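Local coordinates for coiled-coil quantitatively-enriched protein 1 (Schizosaccharomyces pombe, PDB 7CUJ) that links telomeres to the meiotic centrosome during the nuclear reorganisation of meiosis and is required for telomere length regulation and chromosome segregation, at residues F35-F40 against N235-V240; T121-I126 against P171-F176; E192-V197 against C223-Y228. One frame throughout, in Å; residues are numbered along the deposited sequence.

How the interactions relate
The chain is one portion of the longer adaptor protein, folded round a parallel sheet of six strands with helices packed about it. Interaction 2, on the sheet, and interaction 1, between two helices, lie on opposite sides of the chain's centre, their own centres about 34 Å apart and their nearest atoms about 18 Å apart. Interaction 3 bridges them, its centre about 18 Å from the centre of each. Phe125 CD2 lies 3.6 Å from Val197 CG2 where interactions 2 and 3 touch, while Val239 CG2 lies 3.7 Å from Phe224 CE1 where 1 and 3 touch. Along the sequence, interactions 2 and 3 follow one another inside the loop closed by interaction 1.

Interaction 1 (F35-F40 against N235-V240)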
# COMPACT_ATOMS: atom_id res chain seq x y z
N PHE A 35 -2.31 -2.61 -2.59
CA PHE A 35 -3.10 -2.65 -1.37
C PHE A 35 -4.50 -2.10 -1.63
O PHE A 35 -5.49 -2.74 -1.29
CB PHE A 35 -2.44 -1.85 -0.25
CG PHE A 35 -3.18 -1.89 1.06
CD1 PHE A 35 -4.27 -1.06 1.30
CD2 PHE A 35 -2.82 -2.79 2.06
CE1 PHE A 35 -4.97 -1.12 2.49
CE2 PHE A 35 -3.52 -2.84 3.26
CZ PHE A 35 -4.59 -2.00 3.48
N CYS A 36 -4.55 -0.91 -2.22
CA CYS A 36 -5.76 -0.16 -2.49
C CYS A 36 -6.71 -0.94 -3.40
O CYS A 36 -7.92 -0.95 -3.17
CB CYS A 36 -5.41 1.17 -3.15
SG CYS A 36 -6.79 2.34 -3.21
N ILE A 37 -6.16 -1.60 -4.43
CA ILE A 37 -6.95 -2.36 -5.38
C ILE A 37 -7.54 -3.58 -4.67
O ILE A 37 -8.73 -3.85 -4.79
CB ILE A 37 -6.12 -2.74 -6.62
CG1 ILE A 37 -5.93 -1.55 -7.56
CG2 ILE A 37 -6.74 -3.92 -7.36
CD1 ILE A 37 -4.85 -1.74 -8.60
N ASP A 38 -6.69 -4.28 -3.91
CA ASP A 38 -7.09 -5.48 -3.18
C ASP A 38 -8.22 -5.14 -2.21
O ASP A 38 -9.19 -5.88 -2.11
CB ASP A 38 -5.90 -6.14 -2.48
CG ASP A 38 -6.28 -7.35 -1.65
OD1 ASP A 38 -6.72 -8.36 -2.24
OD2 ASP A 38 -6.15 -7.27 -0.41
N HIS A 39 -8.08 -4.00 -1.52
CA HIS A 39 -9.06 -3.54 -0.55
C HIS A 39 -10.39 -3.26 -1.24
O HIS A 39 -11.43 -3.78 -0.84
CB HIS A 39 -8.54 -2.32 0.21
CG HIS A 39 -9.45 -1.85 1.29
ND1 HIS A 39 -9.38 -2.36 2.58
CD2 HIS A 39 -10.44 -0.93 1.30
CE1 HIS A 39 -10.30 -1.77 3.33
NE2 HIS A 39 -10.96 -0.89 2.56
N PHE A 40 -10.34 -2.44 -2.30
CA PHE A 40 -11.51 -1.94 -3.00
C PHE A 40 -12.26 -3.07 -3.70
O PHE A 40 -13.49 -3.02 -3.80
CB PHE A 40 -11.08 -0.86 -4.00
CG PHE A 40 -12.17 -0.38 -4.92
CD1 PHE A 40 -13.18 0.46 -4.46
CD2 PHE A 40 -12.18 -0.74 -6.26
CE1 PHE A 40 -14.18 0.90 -5.31
CE2 PHE A 40 -13.18 -0.30 -7.11
CZ PHE A 40 -14.17 0.53 -6.63
N ASN A 235 -15.09 -4.11 -11.32
CA ASN A 235 -14.77 -5.08 -12.36
C ASN A 235 -13.66 -4.56 -13.28
O ASN A 235 -12.74 -5.31 -13.59
CB ASN A 235 -16.01 -5.54 -13.12
CG ASN A 235 -16.84 -6.52 -12.33
OD1 ASN A 235 -16.31 -7.42 -11.67
ND2 ASN A 235 -18.16 -6.38 -12.39
N ILE A 236 -13.74 -3.29 -13.70
CA ILE A 236 -12.76 -2.72 -14.61
C ILE A 236 -11.40 -2.60 -13.93
O ILE A 236 -10.37 -2.72 -14.60
CB ILE A 236 -13.23 -1.39 -15.26
CG1 ILE A 236 -13.34 -0.25 -14.24
CG2 ILE A 236 -14.51 -1.59 -16.05
CD1 ILE A 236 -13.58 1.11 -14.87
N VAL A 237 -11.40 -2.37 -12.61
CA VAL A 237 -10.16 -2.30 -11.85
C VAL A 237 -9.58 -3.71 -11.71
O VAL A 237 -8.39 -3.92 -11.93
CB VAL A 237 -10.36 -1.64 -10.47
CG1 VAL A 237 -9.14 -1.80 -9.58
CG2 VAL A 237 -10.73 -0.17 -10.60
N GLY A 238 -10.45 -4.66 -11.34
CA GLY A 238 -10.06 -6.05 -11.12
C GLY A 238 -9.41 -6.65 -12.36
O GLY A 238 -8.34 -7.27 -12.26
N VAL A 239 -10.05 -6.45 -13.52
CA VAL A 239 -9.60 -7.03 -14.78
C VAL A 239 -8.23 -6.44 -15.13
O VAL A 239 -7.30 -7.18 -15.45
CB VAL A 239 -10.63 -6.81 -15.90
CG1 VAL A 239 -10.07 -7.09 -17.29
CG2 VAL A 239 -11.90 -7.62 -15.68
N VAL A 240 -8.13 -5.11 -15.04
CA VAL A 240 -6.89 -4.41 -15.34
C VAL A 240 -5.80 -4.88 -14.39
O VAL A 240 -4.69 -5.18 -14.82
CB VAL A 240 -7.09 -2.88 -15.32
CG1 VAL A 240 -5.81 -2.12 -15.02
CG2 VAL A 240 -7.70 -2.39 -16.62
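Ile37 and Phe40, three positions apart on helix 34-41, meet Val237 of helix 232-243 in a buried helix-helix interface, a compact example of how one branched residue can serve two neighbours on the facing helix. The backbones come nearest at Ile37 and Val237, whose CA atoms are 7.2 Å apart, and both side chains leave their helices toward the partner. The two methyl groups of Val237 divide the work. With CG1 anti to the backbone N (chi1 169°), that methyl faces Ile37, lying 3.8 Å from Ile37 CG1 and 3.9 Å from Ile37 CG2, so that it meets both branches at once. The other methyl, CG2, turns to Phe40 and reaches the ring at CE2, at 4.3 Å, on a slanting approach.

Other parts of the chain complete the surroundings. Helix 47-65 borders both partners, with Phe56 touching Ile37 and Val240, and Ile53 touching Phe40; Phe40 also rests on Leu233 and Val234 of helix 232-243. Helix 34-41 also takes part in the assembly: Ile37 touches an apolar side chain of another protein's chain, His39 hydrogen-bonds to Asp46 and Lys52 of the second subunit, and Phe35 meets Phe35 of that subunit.

No hydrogen bond crosses between the two segments. Backbone bonds such as Phe40 N to Cys36 O, 3.0 Å, run within each helix. What joins the two segments is therefore apolar contact alone, dependent on the fit of methyls and ring and on the exclusion of water.

Interaction 2 (T121-I126 against P171-F176); sequences TFFLFI and PSASHF
Ala173 offers a single methyl to two aromatic rings of strand 121-126: its CB is 4.1 Å from Phe123 CE1 and 4.1 Å from Phe125 CZ. At that methyl the directions to the two ring atoms are roughly at right angles, and both rings are met obliquely. Phe123 and Phe125 can share one partner because alternate residues of a strand project from the same face. Phe125 stands with CG anti to the carbonyl carbon (chi1 -77°), which carries the far end of its ring out to Ala173. The backbones stay well apart, with the CA atoms of Phe123 and Ala173 at 9.0 Å, a spacing filled by long aromatic side chains against a very short one.

Around this first shell, further rings surround the pair. Phe123 stacks on Trp163 and meets Trp149 edge-to-face, while the ring of Phe125 meets Phe188. Trp149 also donates from NE1 to Ser172 OG, tying the short, weakly bonded helical turn to the same aromatic cluster.

The contact belongs to a beta-alpha-beta crossover. Helix 170-173 lies on the connection from strand 162-166 to strand 184-188, the two strands that flank 121-126 in the parallel sheet, so the connection passes over the strand between them. Leu124 and Ile126 pack against helix 129-141 on one face of that strand; on the other lie the turn at 170-173 and Val197 of helix 191-200, which touches Phe125.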
# COMPACT_ATOMS: atom_id res chain seq x y z
N THR A 121 -14.69 14.11 -44.30
CA THR A 121 -14.08 14.88 -43.22
C THR A 121 -14.14 14.08 -41.93
O THR A 121 -15.22 13.71 -41.47
CB THR A 121 -14.75 16.26 -43.08
OG1 THR A 121 -16.12 16.05 -42.73
CG2 THR A 121 -14.67 17.09 -44.34
N PHE A 122 -12.96 13.80 -41.34
CA PHE A 122 -12.87 13.08 -40.08
C PHE A 122 -13.00 14.04 -38.90
O PHE A 122 -12.50 15.16 -38.94
CB PHE A 122 -11.56 12.32 -39.96
CG PHE A 122 -11.50 11.01 -40.71
CD1 PHE A 122 -12.31 9.94 -40.35
CD2 PHE A 122 -10.63 10.85 -41.77
CE1 PHE A 122 -12.26 8.75 -41.04
CE2 PHE A 122 -10.58 9.65 -42.47
CZ PHE A 122 -11.39 8.60 -42.10
N PHE A 123 -13.66 13.55 -37.85
CA PHE A 123 -13.64 14.16 -36.52
C PHE A 123 -12.97 13.19 -35.56
O PHE A 123 -13.42 12.06 -35.41
CB PHE A 123 -15.07 14.42 -36.03
CG PHE A 123 -15.58 15.82 -36.27
CD1 PHE A 123 -15.33 16.84 -35.37
CD2 PHE A 123 -16.33 16.11 -37.41
CE1 PHE A 123 -15.80 18.12 -35.59
CE2 PHE A 123 -16.80 17.39 -37.63
CZ PHE A 123 -16.54 18.40 -36.72
N LEU A 124 -11.88 13.64 -34.92
CA LEU A 124 -11.21 12.85 -33.91
C LEU A 124 -11.35 13.54 -32.55
O LEU A 124 -11.03 14.71 -32.40
CB LEU A 124 -9.74 12.65 -34.29
CG LEU A 124 -8.92 11.78 -33.34
CD1 LEU A 124 -8.02 10.82 -34.10
CD2 LEU A 124 -8.11 12.62 -32.36
N PHE A 125 -11.83 12.77 -31.56
CA PHE A 125 -11.96 13.25 -30.20
C PHE A 125 -10.83 12.68 -29.35
O PHE A 125 -10.50 11.50 -29.44
CB PHE A 125 -13.34 12.90 -29.62
CG PHE A 125 -14.45 13.80 -30.11
CD1 PHE A 125 -15.10 13.54 -31.30
CD2 PHE A 125 -14.84 14.90 -29.37
CE1 PHE A 125 -16.11 14.37 -31.75
CE2 PHE A 125 -15.86 15.73 -29.81
CZ PHE A 125 -16.50 15.46 -31.00
N ILE A 126 -10.23 13.54 -28.52
CA ILE A 126 -9.13 13.17 -27.65
C ILE A 126 -9.26 13.97 -26.35
O ILE A 126 -9.55 15.16 -26.39
CB ILE A 126 -7.78 13.39 -28.37
CG1 ILE A 126 -6.60 12.81 -27.58
CG2 ILE A 126 -7.56 14.85 -28.73
CD1 ILE A 126 -5.32 12.68 -28.39
N PRO A 171 -19.25 20.15 -26.71
CA PRO A 171 -20.52 20.87 -26.78
C PRO A 171 -20.77 21.69 -28.04
O PRO A 171 -21.92 21.95 -28.39
CB PRO A 171 -20.54 21.77 -25.54
CG PRO A 171 -19.14 21.66 -24.95
CD PRO A 171 -18.62 20.31 -25.38
N SER A 172 -19.69 22.09 -28.72
CA SER A 172 -19.79 22.89 -29.93
C SER A 172 -19.92 22.01 -31.18
O SER A 172 -20.66 22.36 -32.10
CB SER A 172 -18.62 23.85 -30.05
OG SER A 172 -17.39 23.18 -29.84
N ALA A 173 -19.21 20.88 -31.19
CA ALA A 173 -19.09 20.03 -32.36
C ALA A 173 -20.39 19.29 -32.66
O ALA A 173 -20.64 18.93 -33.81
CB ALA A 173 -17.93 19.07 -32.18
N SER A 174 -21.21 19.07 -31.62
CA SER A 174 -22.47 18.34 -31.72
C SER A 174 -23.41 19.00 -32.71
O SER A 174 -24.14 18.32 -33.43
CB SER A 174 -23.13 18.21 -30.37
OG SER A 174 -24.43 17.66 -30.48
N HIS A 175 -23.39 20.34 -32.73
CA HIS A 175 -24.20 21.14 -33.63
C HIS A 175 -23.83 20.82 -35.08
O HIS A 175 -24.70 20.74 -35.94
CB HIS A 175 -24.01 22.64 -33.33
CG HIS A 175 -24.36 23.04 -31.94
ND1 HIS A 175 -25.55 23.68 -31.63
CD2 HIS A 175 -23.68 22.92 -30.78
CE1 HIS A 175 -25.59 23.92 -30.33
NE2 HIS A 175 -24.46 23.46 -29.79
N PHE A 176 -22.53 20.61 -35.31
CA PHE A 176 -21.97 20.41 -36.64
C PHE A 176 -21.89 18.92 -36.98
O PHE A 176 -21.44 18.55 -38.06
CB PHE A 176 -20.61 21.11 -36.76
CG PHE A 176 -20.65 22.62 -36.83
CD1 PHE A 176 -21.58 23.36 -36.10
CD2 PHE A 176 -19.72 23.32 -37.59
CE1 PHE A 176 -21.61 24.75 -36.17
CE2 PHE A 176 -19.74 24.71 -37.65
CZ PHE A 176 -20.69 25.42 -36.94

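Interaction 3 (E192-V197 against C223-Y228); sequences EAYMSV and CFQSSY
Met195 and Gln225 mark the nearest approach of the two backbones, their CA atoms 9.8 Å apart, so side chains must span the interval between helix 191-200 and an irregular loop. That loop leaves helix 217-223 at Phe224 and turns back on itself: Phe224 O accepts both Ser227 N, at 3.2 Å, and Ser227 OG, at 2.7 Å, from the same face of its carbonyl plane.

The thioether of Met195 forms a Met-aromatic contact with Tyr228. Its SD sits at the ring's edge, 5.4 Å from the centroid and 81° off the ring normal, and comes to 4.1 Å from Tyr228 CZ. A bend at chi2 (-69°) and another at chi3 fold the chain's end round, placing CE in plane at the edge of the Tyr194 ring; its modelled closeness to Tyr228 OH is doubtful. The extended Gln225 chain crosses Tyr194 at about a right angle, ring and amide planes 58° apart, and crosses Met195 obliquely. With only a methyl at Met195, as in an alanine, the edge of Tyr228 would probably lose its sulfur partner and a gap would open between the helix and the loop.

Behind these side chains, Tyr194 turns to the sheet, making a cation-pi contact with Arg210 of strand 208-213 and meeting Phe188 of strand 184-188 edge-to-face. On the loop side, Tyr228 meets Phe232, while Phe224 packs on Asn235 and Val239, so this surface contact joins helix 191-200 to the loop that leads into helix 232-243.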
# COMPACT_ATOMS: atom_id res chain seq x y z
N GLU A 192 -11.94 7.55 -22.59
CA GLU A 192 -12.30 8.67 -21.73
C GLU A 192 -13.10 9.70 -22.54
O GLU A 192 -14.14 10.18 -22.08
CB GLU A 192 -11.06 9.29 -21.08
CG GLU A 192 -11.40 10.33 -20.01
CD GLU A 192 -10.22 11.01 -19.34
OE1 GLU A 192 -9.23 10.32 -19.02
OE2 GLU A 192 -10.28 12.25 -19.14
N ALA A 193 -12.62 10.00 -23.75
CA ALA A 193 -13.29 10.94 -24.64
C ALA A 193 -14.66 10.39 -25.05
O ALA A 193 -15.61 11.15 -25.15
CB ALA A 193 -12.43 11.22 -25.85
N TYR A 194 -14.74 9.07 -25.26
CA TYR A 194 -16.00 8.44 -25.59
C TYR A 194 -16.98 8.59 -24.43
O TYR A 194 -18.10 9.06 -24.63
CB TYR A 194 -15.82 6.98 -26.02
CG TYR A 194 -17.10 6.32 -26.47
CD1 TYR A 194 -17.56 6.48 -27.77
CD2 TYR A 194 -17.86 5.56 -25.59
CE1 TYR A 194 -18.75 5.89 -28.18
CE2 TYR A 194 -19.04 4.97 -25.99
CZ TYR A 194 -19.49 5.13 -27.29
OH TYR A 194 -20.66 4.55 -27.70
N MET A 195 -16.54 8.20 -23.23
CA MET A 195 -17.35 8.30 -22.02
C MET A 195 -17.93 9.71 -21.91
O MET A 195 -19.13 9.88 -21.70
CB MET A 195 -16.51 8.03 -20.76
CG MET A 195 -15.95 6.62 -20.66
SD MET A 195 -17.21 5.35 -20.39
CE MET A 195 -17.53 4.83 -22.08
N SER A 196 -17.04 10.71 -22.07
CA SER A 196 -17.35 12.12 -21.88
C SER A 196 -18.33 12.61 -22.93
O SER A 196 -19.33 13.26 -22.59
CB SER A 196 -16.07 12.92 -21.88
OG SER A 196 -16.33 14.30 -21.64
N VAL A 197 -18.06 12.30 -24.20
CA VAL A 197 -18.80 12.86 -25.33
C VAL A 197 -20.19 12.22 -25.42
O VAL A 197 -21.16 12.91 -25.75
CB VAL A 197 -18.01 12.74 -26.64
CG1 VAL A 197 -18.86 13.04 -27.86
CG2 VAL A 197 -16.77 13.63 -26.63
N CYS A 223 -15.81 -3.96 -22.03
CA CYS A 223 -16.40 -5.25 -21.73
C CYS A 223 -17.46 -5.15 -20.63
O CYS A 223 -18.25 -6.07 -20.46
CB CYS A 223 -15.34 -6.27 -21.32
SG CYS A 223 -14.26 -6.77 -22.68
N PHE A 224 -17.47 -4.03 -19.89
CA PHE A 224 -18.42 -3.85 -18.80
C PHE A 224 -19.28 -2.61 -19.03
O PHE A 224 -19.99 -2.18 -18.13
CB PHE A 224 -17.71 -3.86 -17.44
CG PHE A 224 -17.05 -5.17 -17.09
CD1 PHE A 224 -15.74 -5.42 -17.45
CD2 PHE A 224 -17.75 -6.16 -16.42
CE1 PHE A 224 -15.13 -6.63 -17.14
CE2 PHE A 224 -17.15 -7.37 -16.11
CZ PHE A 224 -15.84 -7.61 -16.47
N GLN A 225 -19.22 -2.07 -20.25
CA GLN A 225 -20.09 -0.98 -20.68
C GLN A 225 -21.54 -1.36 -20.43
O GLN A 225 -22.33 -0.54 -19.97
CB GLN A 225 -19.91 -0.72 -22.17
CG GLN A 225 -18.88 0.35 -22.51
CD GLN A 225 -18.87 0.67 -23.98
OE1 GLN A 225 -18.91 -0.22 -24.83
NE2 GLN A 225 -18.83 1.95 -24.30
N SER A 226 -21.87 -2.62 -20.75
CA SER A 226 -23.22 -3.15 -20.74
C SER A 226 -23.91 -2.98 -19.38
O SER A 226 -25.14 -2.96 -19.31
CB SER A 226 -23.22 -4.60 -21.17
OG SER A 226 -22.18 -5.31 -20.51
N SER A 227 -23.11 -2.84 -18.32
CA SER A 227 -23.63 -2.80 -16.96
C SER A 227 -23.83 -1.36 -16.47
O SER A 227 -24.95 -0.87 -16.44
CB SER A 227 -22.78 -3.61 -16.01
OG SER A 227 -21.42 -3.20 -16.06
N TYR A 228 -22.72 -0.70 -16.11
CA TYR A 228 -22.70 0.58 -15.39
C TYR A 228 -23.49 0.48 -14.09
O TYR A 228 -24.07 1.46 -13.62
CB TYR A 228 -23.20 1.74 -16.26
CG TYR A 228 -22.25 2.20 -17.34
CD1 TYR A 228 -20.98 2.67 -17.03
CD2 TYR A 228 -22.64 2.20 -18.67
CE1 TYR A 228 -20.11 3.09 -18.03
CE2 TYR A 228 -21.78 2.62 -19.67
CZ TYR A 228 -20.51 3.07 -19.35
OH TYR A 228 -19.67 3.49 -20.34